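Local coordinates for protein Keto/oxoacid ferredoxin oxidoreductase, gamma subunit (Geobacter sulfurreducens, PDB 3ON3) that is the gamma subunit of a keto/oxoacid ferredoxin oxidoreductase, an enzyme that probably couples the oxidation of 2-oxoacids to the reduction of ferredoxin, at residues B[131-136]-B[165-170]; B[146-151]-B[173-178]. One frame throughout, in Å; residues are numbered along the deposited sequence.

Contact 1. Residues B[131-136]-B[165-170]; sequences ANIVAL and ELNRKA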
# COMPACT_ATOMS: atom_id res chain seq x y z
N ALA B 131 11.83 11.17 -2.88
CA ALA B 131 13.01 10.32 -3.02
C ALA B 131 12.61 8.91 -3.42
O ALA B 131 13.29 8.27 -4.23
CB ALA B 131 13.85 10.31 -1.76
N ASN B 132 11.49 8.43 -2.89
CA ASN B 132 10.94 7.14 -3.28
C ASN B 132 10.60 7.04 -4.77
O ASN B 132 10.61 5.95 -5.33
CB ASN B 132 9.71 6.79 -2.44
CG ASN B 132 8.59 7.80 -2.60
OD1 ASN B 132 8.82 8.99 -2.84
ND2 ASN B 132 7.36 7.34 -2.46
N ILE B 133 10.28 8.18 -5.39
CA ILE B 133 9.95 8.22 -6.82
C ILE B 133 11.23 8.13 -7.63
O ILE B 133 11.31 7.39 -8.60
CB ILE B 133 9.15 9.50 -7.24
CG1 ILE B 133 7.90 9.67 -6.37
CG2 ILE B 133 8.76 9.46 -8.73
CD1 ILE B 133 7.04 8.39 -6.26
N VAL B 134 12.25 8.87 -7.20
CA VAL B 134 13.59 8.70 -7.74
C VAL B 134 14.04 7.24 -7.73
O VAL B 134 14.49 6.71 -8.75
CB VAL B 134 14.61 9.51 -6.97
CG1 VAL B 134 16.00 9.36 -7.64
CG2 VAL B 134 14.20 10.96 -6.92
N ALA B 135 13.88 6.57 -6.59
CA ALA B 135 14.33 5.19 -6.44
C ALA B 135 13.54 4.26 -7.35
O ALA B 135 14.05 3.27 -7.86
CB ALA B 135 14.19 4.76 -4.99
N LEU B 136 12.28 4.61 -7.55
CA LEU B 136 11.37 3.81 -8.36
C LEU B 136 11.79 3.90 -9.83
O LEU B 136 11.78 2.89 -10.55
CB LEU B 136 9.95 4.32 -8.16
CG LEU B 136 8.74 3.59 -8.73
CD1 LEU B 136 8.64 3.83 -10.25
CD2 LEU B 136 8.78 2.11 -8.38
N GLU B 165 4.58 17.67 -12.41
CA GLU B 165 5.89 17.97 -13.00
C GLU B 165 7.08 17.46 -12.17
O GLU B 165 7.98 16.81 -12.70
CB GLU B 165 6.05 19.47 -13.25
CG GLU B 165 4.98 20.06 -14.19
CD GLU B 165 3.74 20.60 -13.47
OE1 GLU B 165 3.46 20.21 -12.31
OE2 GLU B 165 3.04 21.42 -14.08
N LEU B 166 7.08 17.74 -10.86
CA LEU B 166 8.16 17.31 -9.97
C LEU B 166 8.31 15.79 -9.89
O LEU B 166 9.40 15.27 -9.88
CB LEU B 166 7.96 17.88 -8.55
CG LEU B 166 8.28 19.36 -8.33
CD1 LEU B 166 8.01 20.18 -9.59
CD2 LEU B 166 7.48 19.92 -7.16
N ASN B 167 7.20 15.07 -9.84
CA ASN B 167 7.29 13.62 -9.84
C ASN B 167 7.77 13.05 -11.18
O ASN B 167 8.56 12.12 -11.20
CB ASN B 167 5.97 12.99 -9.38
CG ASN B 167 5.73 13.17 -7.89
OD1 ASN B 167 5.88 12.23 -7.12
ND2 ASN B 167 5.38 14.38 -7.48
N ARG B 168 7.30 13.60 -12.29
CA ARG B 168 7.83 13.19 -13.59
C ARG B 168 9.34 13.37 -13.61
O ARG B 168 10.07 12.48 -14.01
CB ARG B 168 7.18 13.97 -14.74
CG ARG B 168 8.05 14.06 -16.00
CD ARG B 168 8.23 12.72 -16.73
NE ARG B 168 9.28 12.83 -17.74
CZ ARG B 168 9.52 11.95 -18.72
NH1 ARG B 168 8.77 10.87 -18.86
NH2 ARG B 168 10.52 12.16 -19.56
N LYS B 169 9.81 14.54 -13.17
CA LYS B 169 11.23 14.84 -13.10
C LYS B 169 12.00 13.87 -12.18
O LYS B 169 13.08 13.39 -12.53
CB LYS B 169 11.45 16.29 -12.65
CG LYS B 169 12.90 16.77 -12.72
CD LYS B 169 13.02 18.24 -12.34
CE LYS B 169 14.46 18.72 -12.42
NZ LYS B 169 14.99 18.59 -13.81
N ALA B 170 11.43 13.58 -11.02
CA ALA B 170 12.05 12.66 -10.07
C ALA B 170 12.19 11.28 -10.69
O ALA B 170 13.23 10.63 -10.58
CB ALA B 170 11.22 12.58 -8.77
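The backbone oxygen of Ala170 is approached twice by Val134: its CA lies 3.5 Å from Ala170 O with an angle of 155° at the hydrogen, a CA-H...O contact, and its CG2 stands 3.8 Å from the same oxygen. The methyl reaches that oxygen because CG2 is anti to Val134's own carbonyl carbon, which leaves it beside the backbone N and facing the neighbouring helix. From there it also packs on Ala170 CB, at 3.9 Å. Ile133 CG2 meets Ala170 CB at 4.0 Å, from roughly a right angle to Val134 CG2, so a single methyl on helix 164-181 packs against two branched residues of helix 131-143.

One turn earlier on helix 164-181, Asn167 meets the other branch of Ile133 with its side chain, and CG2 with its backbone. Its amide oxygen OD1 is 3.3 Å from Ile133 CG1, and its backbone O lies 3.6 Å from Ile133 CG2; both are plain van der Waals approaches. The amide nitrogen ND2 instead donates to Phe163 O, a bond that limits how the amide can turn.

With an alanine here in place of Ile133, the branches covering Asn167 OD1 and Ala170 CB would be gone, which would probably open a gap between the two helices and also cost the contacts made with Ile24 and Val155.

The segment axes come within 8.7 Å at an angle of 40°, a close approach consistent with the small Ala170 at the crossing. Val134 and Ala170 also reach helix 117-125 through Ala121 and Val125 respectively. This is buried helix-helix packing within the layered alpha/beta fold of the pyruvate ferredoxin/flavodoxin oxidoreductase family.

Contact 2. Residues B[146-151]-B[173-178]; sequences VSKEAA and MGFEKA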
# COMPACT_ATOMS: atom_id res chain seq x y z
N VAL B 146 9.16 -3.87 -15.62
CA VAL B 146 8.02 -3.23 -16.28
C VAL B 146 8.53 -2.22 -17.30
O VAL B 146 9.65 -1.72 -17.16
CB VAL B 146 7.11 -2.50 -15.26
CG1 VAL B 146 6.47 -3.50 -14.30
CG2 VAL B 146 7.89 -1.43 -14.47
N SER B 147 7.71 -1.90 -18.31
CA SER B 147 8.10 -0.88 -19.28
C SER B 147 8.20 0.46 -18.57
O SER B 147 7.55 0.68 -17.55
CB SER B 147 7.09 -0.79 -20.44
OG SER B 147 5.80 -0.44 -19.97
N LYS B 148 9.03 1.34 -19.11
CA LYS B 148 9.15 2.69 -18.58
C LYS B 148 7.79 3.38 -18.65
O LYS B 148 7.41 4.11 -17.73
CB LYS B 148 10.21 3.48 -19.36
CG LYS B 148 10.41 4.93 -18.86
CD LYS B 148 11.24 5.78 -19.85
CE LYS B 148 11.67 7.12 -19.23
NZ LYS B 148 12.16 8.12 -20.26
N GLU B 149 7.04 3.12 -19.73
CA GLU B 149 5.71 3.70 -19.87
C GLU B 149 4.75 3.25 -18.76
O GLU B 149 4.04 4.09 -18.19
CB GLU B 149 5.11 3.44 -21.27
CG GLU B 149 3.65 3.91 -21.41
CD GLU B 149 2.98 3.63 -22.77
OE1 GLU B 149 3.58 2.98 -23.65
OE2 GLU B 149 1.83 4.08 -22.96
N ALA B 150 4.73 1.95 -18.47
CA ALA B 150 3.88 1.39 -17.41
C ALA B 150 4.15 2.06 -16.08
O ALA B 150 3.24 2.48 -15.37
CB ALA B 150 4.11 -0.12 -17.28
N ALA B 151 5.43 2.16 -15.75
CA ALA B 151 5.85 2.73 -14.48
C ALA B 151 5.52 4.22 -14.41
O ALA B 151 5.09 4.72 -13.36
CB ALA B 151 7.36 2.49 -14.23
N MSE B 173 14.82 11.31 -13.58
CA MSE B 173 16.16 11.42 -13.03
C MSE B 173 16.64 10.16 -12.32
O MSE B 173 17.82 9.80 -12.44
CB MSE B 173 16.27 12.62 -12.10
CG MSE B 173 16.05 13.94 -12.80
SE MSE B 173 16.84 15.43 -11.82
CE MSE B 173 18.72 15.01 -12.12
N GLY B 174 15.76 9.53 -11.55
CA GLY B 174 16.10 8.25 -10.95
C GLY B 174 16.53 7.29 -12.06
O GLY B 174 17.57 6.60 -11.99
N PHE B 175 15.69 7.25 -13.09
CA PHE B 175 15.88 6.42 -14.26
C PHE B 175 17.23 6.68 -14.91
O PHE B 175 18.00 5.76 -15.15
CB PHE B 175 14.76 6.71 -15.26
CG PHE B 175 14.72 5.79 -16.44
CD1 PHE B 175 14.03 4.58 -16.37
CD2 PHE B 175 15.31 6.16 -17.64
CE1 PHE B 175 13.95 3.75 -17.46
CE2 PHE B 175 15.23 5.33 -18.75
CZ PHE B 175 14.55 4.12 -18.67
N GLU B 176 17.52 7.95 -15.18
CA GLU B 176 18.75 8.32 -15.87
C GLU B 176 19.99 7.97 -15.05
O GLU B 176 20.91 7.33 -15.56
CB GLU B 176 18.78 9.82 -16.16
CG GLU B 176 17.70 10.34 -17.06
CD GLU B 176 17.72 11.85 -17.14
OE1 GLU B 176 18.32 12.48 -16.24
OE2 GLU B 176 17.13 12.39 -18.08
N LYS B 177 20.00 8.40 -13.79
CA LYS B 177 21.18 8.24 -12.93
C LYS B 177 21.52 6.79 -12.62
O LYS B 177 22.69 6.42 -12.57
CB LYS B 177 21.03 9.03 -11.62
CG LYS B 177 21.01 10.53 -11.78
CD LYS B 177 21.20 11.19 -10.42
CE LYS B 177 21.13 12.69 -10.49
NZ LYS B 177 21.74 13.29 -9.27
N ALA B 178 20.51 5.95 -12.40
CA ALA B 178 20.76 4.53 -12.23
C ALA B 178 21.50 3.93 -13.43
O ALA B 178 22.42 3.13 -13.27
CB ALA B 178 19.48 3.78 -11.98
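Lys148 lies across one face of the Phe175 ring, a CH-pi and off-centre cation-pi pairing that joins the first turn of helix 148-157 to the C-terminal helix 164-181 of the alpha/beta fold. The close part is aliphatic. Lys148 CE sits 4.0 Å from the ring centroid and only 11° off the normal, hence squarely over the face, while Lys148 CD comes within 3.9 Å of Phe175 CZ and CG passes near CE1. The lysine can span the ring because its CG is anti to the backbone N (chi1 -180°) and the chain runs on extended; the two side chains cross at about a right angle.

The ammonium end is the looser part. Lys148 NZ is 4.8 Å from the ring centroid and 27° off the normal, displaced from the centre, so any cation-pi energy is probably modest. Its stronger polar partner is Gln172 OE1, to which it hydrogen-bonds. Gln172 in turn donates from NE2 to Glu176 OE2, linking lysine and glutamate through one amide although their charged atoms are not in contact.

The contact is small and lies at the surface: both touching residues are partly exposed, and the two segments bury 103 Å² between them. Their nearest CA atoms, those of Lys148 and Phe175, stay 8.8 Å apart, so side chains alone bridge the surface. Inward, Phe175 also rests on Ala141 of helix 131-143, whereas both Lys148 and Phe175 also touch a crystal neighbour.

The helix start that presents Lys148 is capped just before it. Ser147 is the N-cap of helix 148-157, and its OG accepts the backbone N-H of Ala150 at 3.0 Å.

In the fold
Contacts 1 and 2 share helix 164-181, and their centres are about 10 Å apart. They meet directly where Val134 CG1 of contact 1 packs 3.5 Å from Gly174 CA of contact 2, a close approach at a residue with no side chain. Along the chain their segments alternate: helices 131-143 and 148-157 follow one another, and the C-terminal helix then pairs with each in turn. Contact 1 supplies the buried part of this assembly of helices and contact 2 its surface part. Neither touches the second chain of the assembly, and nothing in their geometry marks an active site or ligand pocket, so both are read as packing within the subunit.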